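Local coordinates for protein acetolactate synthase isozyme 1 large subunit (PDB 6LPI) that belongs to the thiamine diphosphate enzyme family, a large subunit that binds thiamine diphosphate, a magnesium ion and flavin-adenine dinucleotide, at residues B[201-215]-B[333-346]. Numbering follows the deposited sequence.
Sequences IRDAAAMINAAKRPV and QLIPLVEAQPRAEW
Leu-334 packs its CD1 against the CB of Ala-205 (3.6 Å) on helix 198-210, which leads into strand 214-218 of the six-stranded parallel sheet in the Rossmann-like central domain. Residues 333-346 run from the last turn of helix 327-334 through a 3-10 turn and a loop into helix 344-354, passing alongside helix 198-210 and ending beside the strand. The buried part is apolar: the same Leu-334 CD1 also touches Ile-201 CG2 (3.8 Å), and Ile-208 CD1 is a more distant neighbour, tip to tip with Leu-334 CD2. Leu-278 and Ile-304 of the sheet also touch Ile-208. The other flank is more open to solvent. There the CD2 of Leu-337 lies over the centre of the Arg-202 guanidinium, and the carboxylate of exposed Glu-339 stacks on the Asn-209 amide, their planes 10° apart.

That amide serves the backbone of 337-339 as both acceptor and donor. Its OD1 accepts from the N of Glu-339 (2.8 Å), while its ND2 donates to the O of Leu-337, in the plane of that carbonyl. At the C-terminal end of helix 198-210, two side chains take up carbonyls: Gln-341 NE2 donates to Asn-209 O, and Arg-343 directs NH1 and NH2 at Ile-208 O, 3.2 and 3.1 Å away, with the acceptor in the guanidinium plane. NE of the same arginine bonds Ala-236 O. The group is further held between Gln-341 NE2 on one face and Pro-214 CG on the other.

Trp-346, its CG anti to the backbone N (chi1 170°), extends its indole to the start of the strand. Val-215 CG1 meets the ring edge, and NE1 donates to Pro-214 O (2.8 Å). Over the six-membered ring sits Arg-213 CB in a CH-pi contact, 3.5 Å from the centroid and 9° off the normal.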
# COMPACT_ATOMS: atom_id res chain seq x y z
N ILE B 201 -11.67 -15.55 -19.94
CA ILE B 201 -12.59 -15.96 -18.88
C ILE B 201 -13.07 -17.40 -19.09
O ILE B 201 -13.17 -18.17 -18.14
CB ILE B 201 -13.77 -14.98 -18.77
CG1 ILE B 201 -13.31 -13.65 -18.17
CG2 ILE B 201 -14.90 -15.55 -17.94
CD1 ILE B 201 -12.82 -12.70 -19.17
N ARG B 202 -13.35 -17.78 -20.34
CA ARG B 202 -13.72 -19.17 -20.61
C ARG B 202 -12.59 -20.12 -20.21
O ARG B 202 -12.82 -21.15 -19.56
CB ARG B 202 -14.10 -19.35 -22.08
CG ARG B 202 -15.43 -18.73 -22.44
CD ARG B 202 -16.56 -19.71 -22.28
NE ARG B 202 -17.84 -19.11 -22.62
CZ ARG B 202 -19.01 -19.73 -22.53
NH1 ARG B 202 -20.14 -19.10 -22.87
NH2 ARG B 202 -19.06 -20.99 -22.10
N ASP B 203 -11.35 -19.79 -20.59
CA ASP B 203 -10.23 -20.69 -20.35
C ASP B 203 -9.95 -20.83 -18.87
O ASP B 203 -9.64 -21.94 -18.39
CB ASP B 203 -8.98 -20.16 -21.04
CG ASP B 203 -9.06 -20.25 -22.54
OD1 ASP B 203 -9.88 -21.04 -23.06
OD2 ASP B 203 -8.28 -19.53 -23.20
N ALA B 204 -10.08 -19.74 -18.12
CA ALA B 204 -9.95 -19.83 -16.67
C ALA B 204 -11.08 -20.66 -16.06
O ALA B 204 -10.83 -21.51 -15.20
CB ALA B 204 -9.90 -18.43 -16.05
N ALA B 205 -12.33 -20.41 -16.48
CA ALA B 205 -13.43 -21.23 -15.98
C ALA B 205 -13.19 -22.71 -16.24
O ALA B 205 -13.46 -23.55 -15.37
CB ALA B 205 -14.76 -20.78 -16.60
N ALA B 206 -12.66 -23.05 -17.41
CA ALA B 206 -12.35 -24.44 -17.70
C ALA B 206 -11.26 -24.98 -16.77
O ALA B 206 -11.37 -26.08 -16.22
CB ALA B 206 -11.94 -24.58 -19.16
N MET B 207 -10.21 -24.20 -16.56
CA MET B 207 -9.13 -24.68 -15.72
C MET B 207 -9.60 -24.86 -14.27
O MET B 207 -9.23 -25.85 -13.62
CB MET B 207 -7.98 -23.69 -15.81
CG MET B 207 -7.25 -23.78 -17.14
SD MET B 207 -5.72 -22.86 -17.15
CE MET B 207 -4.71 -23.96 -16.17
N ILE B 208 -10.45 -23.96 -13.77
CA ILE B 208 -10.96 -24.08 -12.41
C ILE B 208 -11.90 -25.27 -12.30
O ILE B 208 -11.87 -26.03 -11.32
CB ILE B 208 -11.66 -22.77 -11.98
CG1 ILE B 208 -10.65 -21.66 -11.69
CG2 ILE B 208 -12.57 -23.00 -10.78
CD1 ILE B 208 -11.25 -20.28 -11.75
N ASN B 209 -12.72 -25.47 -13.32
CA ASN B 209 -13.67 -26.56 -13.24
C ASN B 209 -12.97 -27.91 -13.33
O ASN B 209 -13.42 -28.88 -12.71
CB ASN B 209 -14.71 -26.39 -14.35
CG ASN B 209 -15.69 -25.26 -14.06
OD1 ASN B 209 -15.75 -24.74 -12.94
ND2 ASN B 209 -16.43 -24.85 -15.07
N ALA B 210 -11.82 -27.97 -14.00
CA ALA B 210 -11.13 -29.23 -14.21
C ALA B 210 -10.01 -29.49 -13.21
O ALA B 210 -9.35 -30.52 -13.31
CB ALA B 210 -10.56 -29.28 -15.63
N ALA B 211 -9.80 -28.60 -12.25
CA ALA B 211 -8.66 -28.71 -11.36
C ALA B 211 -8.96 -29.65 -10.19
O ALA B 211 -10.05 -29.62 -9.63
CB ALA B 211 -8.27 -27.33 -10.84
N LYS B 212 -7.99 -30.53 -9.86
CA LYS B 212 -8.19 -31.43 -8.73
C LYS B 212 -8.04 -30.70 -7.39
O LYS B 212 -8.81 -30.95 -6.46
CB LYS B 212 -7.20 -32.61 -8.75
CG LYS B 212 -6.90 -33.29 -10.11
CD LYS B 212 -5.75 -34.37 -10.05
CE LYS B 212 -4.32 -33.84 -10.45
NZ LYS B 212 -3.21 -34.89 -10.61
N ARG B 213 -7.09 -29.77 -7.29
CA ARG B 213 -6.71 -29.16 -6.00
C ARG B 213 -6.44 -27.67 -6.15
O ARG B 213 -5.30 -27.21 -6.01
CB ARG B 213 -5.50 -29.88 -5.39
CG ARG B 213 -5.63 -31.39 -5.28
CD ARG B 213 -4.50 -32.00 -4.45
NE ARG B 213 -3.20 -31.88 -5.10
CZ ARG B 213 -2.74 -32.72 -6.02
NH1 ARG B 213 -3.48 -33.74 -6.41
NH2 ARG B 213 -1.54 -32.51 -6.56
N PRO B 214 -7.47 -26.88 -6.41
CA PRO B 214 -7.24 -25.44 -6.57
C PRO B 214 -7.22 -24.72 -5.24
O PRO B 214 -7.83 -25.12 -4.25
CB PRO B 214 -8.45 -25.00 -7.40
CG PRO B 214 -9.55 -25.89 -6.89
CD PRO B 214 -8.89 -27.22 -6.54
N VAL B 215 -6.47 -23.61 -5.22
CA VAL B 215 -6.49 -22.68 -4.11
C VAL B 215 -6.67 -21.30 -4.69
O VAL B 215 -6.23 -21.00 -5.81
CB VAL B 215 -5.23 -22.73 -3.22
CG1 VAL B 215 -4.78 -24.15 -2.95
CG2 VAL B 215 -4.15 -21.86 -3.79
N GLN B 333 -17.93 -11.69 -14.83
CA GLN B 333 -18.09 -12.47 -16.04
C GLN B 333 -17.69 -13.93 -15.86
O GLN B 333 -17.91 -14.74 -16.77
CB GLN B 333 -17.30 -11.79 -17.16
CG GLN B 333 -18.15 -10.89 -18.06
CD GLN B 333 -17.33 -10.28 -19.19
OE1 GLN B 333 -16.82 -10.98 -20.06
NE2 GLN B 333 -17.20 -8.95 -19.17
N LEU B 334 -17.16 -14.31 -14.70
CA LEU B 334 -16.61 -15.65 -14.50
C LEU B 334 -17.44 -16.54 -13.59
O LEU B 334 -17.57 -17.74 -13.88
CB LEU B 334 -15.20 -15.57 -13.90
CG LEU B 334 -14.54 -16.92 -13.57
CD1 LEU B 334 -14.18 -17.70 -14.84
CD2 LEU B 334 -13.31 -16.76 -12.68
N ILE B 335 -18.02 -16.01 -12.52
CA ILE B 335 -18.74 -16.86 -11.57
C ILE B 335 -19.84 -17.67 -12.24
O ILE B 335 -19.94 -18.88 -11.95
CB ILE B 335 -19.24 -16.03 -10.38
CG1 ILE B 335 -18.06 -15.59 -9.53
CG2 ILE B 335 -20.14 -16.86 -9.53
CD1 ILE B 335 -18.36 -14.45 -8.61
N PRO B 336 -20.68 -17.13 -13.14
CA PRO B 336 -21.72 -17.97 -13.76
C PRO B 336 -21.18 -19.09 -14.64
O PRO B 336 -21.95 -19.96 -15.05
CB PRO B 336 -22.54 -16.96 -14.58
CG PRO B 336 -21.65 -15.81 -14.78
CD PRO B 336 -20.83 -15.72 -13.53
N LEU B 337 -19.90 -19.06 -14.99
CA LEU B 337 -19.30 -20.12 -15.79
C LEU B 337 -18.53 -21.13 -14.96
O LEU B 337 -18.05 -22.13 -15.51
CB LEU B 337 -18.39 -19.51 -16.86
CG LEU B 337 -19.22 -18.87 -17.98
CD1 LEU B 337 -19.40 -17.35 -17.80
CD2 LEU B 337 -18.63 -19.19 -19.31
N VAL B 338 -18.40 -20.90 -13.65
CA VAL B 338 -17.67 -21.79 -12.76
C VAL B 338 -18.66 -22.79 -12.17
O VAL B 338 -19.64 -22.38 -11.55
CB VAL B 338 -16.97 -21.01 -11.64
CG1 VAL B 338 -16.50 -21.97 -10.54
CG2 VAL B 338 -15.86 -20.11 -12.18
N GLU B 339 -18.42 -24.08 -12.36
CA GLU B 339 -19.31 -25.06 -11.76
C GLU B 339 -19.16 -25.09 -10.24
O GLU B 339 -18.15 -24.64 -9.67
CB GLU B 339 -19.04 -26.45 -12.33
CG GLU B 339 -19.32 -26.57 -13.82
CD GLU B 339 -18.35 -27.50 -14.53
OE1 GLU B 339 -17.48 -28.09 -13.86
OE2 GLU B 339 -18.46 -27.64 -15.77
N ALA B 340 -20.20 -25.57 -9.58
CA ALA B 340 -20.28 -25.69 -8.12
C ALA B 340 -20.01 -27.13 -7.69
O ALA B 340 -20.92 -27.96 -7.71
CB ALA B 340 -21.63 -25.20 -7.62
N GLN B 341 -18.76 -27.44 -7.33
CA GLN B 341 -18.18 -28.73 -6.95
C GLN B 341 -17.95 -28.83 -5.44
O GLN B 341 -17.43 -27.89 -4.82
CB GLN B 341 -16.84 -28.97 -7.64
CG GLN B 341 -16.79 -28.58 -9.10
CD GLN B 341 -15.49 -29.02 -9.75
OE1 GLN B 341 -14.92 -30.04 -9.38
NE2 GLN B 341 -15.03 -28.24 -10.73
N PRO B 342 -18.28 -29.96 -4.83
CA PRO B 342 -18.05 -30.12 -3.40
C PRO B 342 -16.55 -30.18 -3.03
O PRO B 342 -16.18 -29.91 -1.89
CB PRO B 342 -18.72 -31.46 -3.09
CG PRO B 342 -19.80 -31.58 -4.11
CD PRO B 342 -19.26 -30.94 -5.35
N ARG B 343 -15.73 -30.57 -4.00
CA ARG B 343 -14.29 -30.80 -3.81
C ARG B 343 -14.02 -31.56 -2.52
O ARG B 343 -13.17 -31.16 -1.71
CB ARG B 343 -13.36 -29.58 -3.89
CG ARG B 343 -13.90 -28.45 -4.75
CD ARG B 343 -13.05 -28.28 -5.99
NE ARG B 343 -13.48 -27.16 -6.81
CZ ARG B 343 -13.03 -26.91 -8.04
NH1 ARG B 343 -12.14 -27.73 -8.57
NH2 ARG B 343 -13.48 -25.87 -8.73
N ALA B 344 -14.76 -32.65 -2.31
CA ALA B 344 -14.74 -33.32 -1.01
C ALA B 344 -13.36 -33.86 -0.65
O ALA B 344 -12.83 -33.56 0.43
CB ALA B 344 -15.77 -34.44 -0.99
N GLU B 345 -12.74 -34.61 -1.57
CA GLU B 345 -11.45 -35.24 -1.27
C GLU B 345 -10.36 -34.20 -1.04
O GLU B 345 -9.48 -34.38 -0.18
CB GLU B 345 -11.07 -36.23 -2.36
CG GLU B 345 -11.21 -37.66 -1.88
CD GLU B 345 -10.74 -38.70 -2.88
OE1 GLU B 345 -11.12 -38.60 -4.06
OE2 GLU B 345 -10.02 -39.63 -2.48
N TRP B 346 -10.38 -33.12 -1.82
CA TRP B 346 -9.38 -32.09 -1.63
C TRP B 346 -9.55 -31.46 -0.25
O TRP B 346 -8.57 -31.26 0.47
CB TRP B 346 -9.48 -31.08 -2.78
CG TRP B 346 -8.73 -29.75 -2.74
CD1 TRP B 346 -9.24 -28.52 -3.09
CD2 TRP B 346 -7.35 -29.51 -2.38
NE1 TRP B 346 -8.27 -27.56 -3.00
CE2 TRP B 346 -7.11 -28.13 -2.55
CE3 TRP B 346 -6.31 -30.32 -1.92
CZ2 TRP B 346 -5.87 -27.55 -2.27
CZ3 TRP B 346 -5.09 -29.75 -1.65
CH2 TRP B 346 -4.88 -28.37 -1.83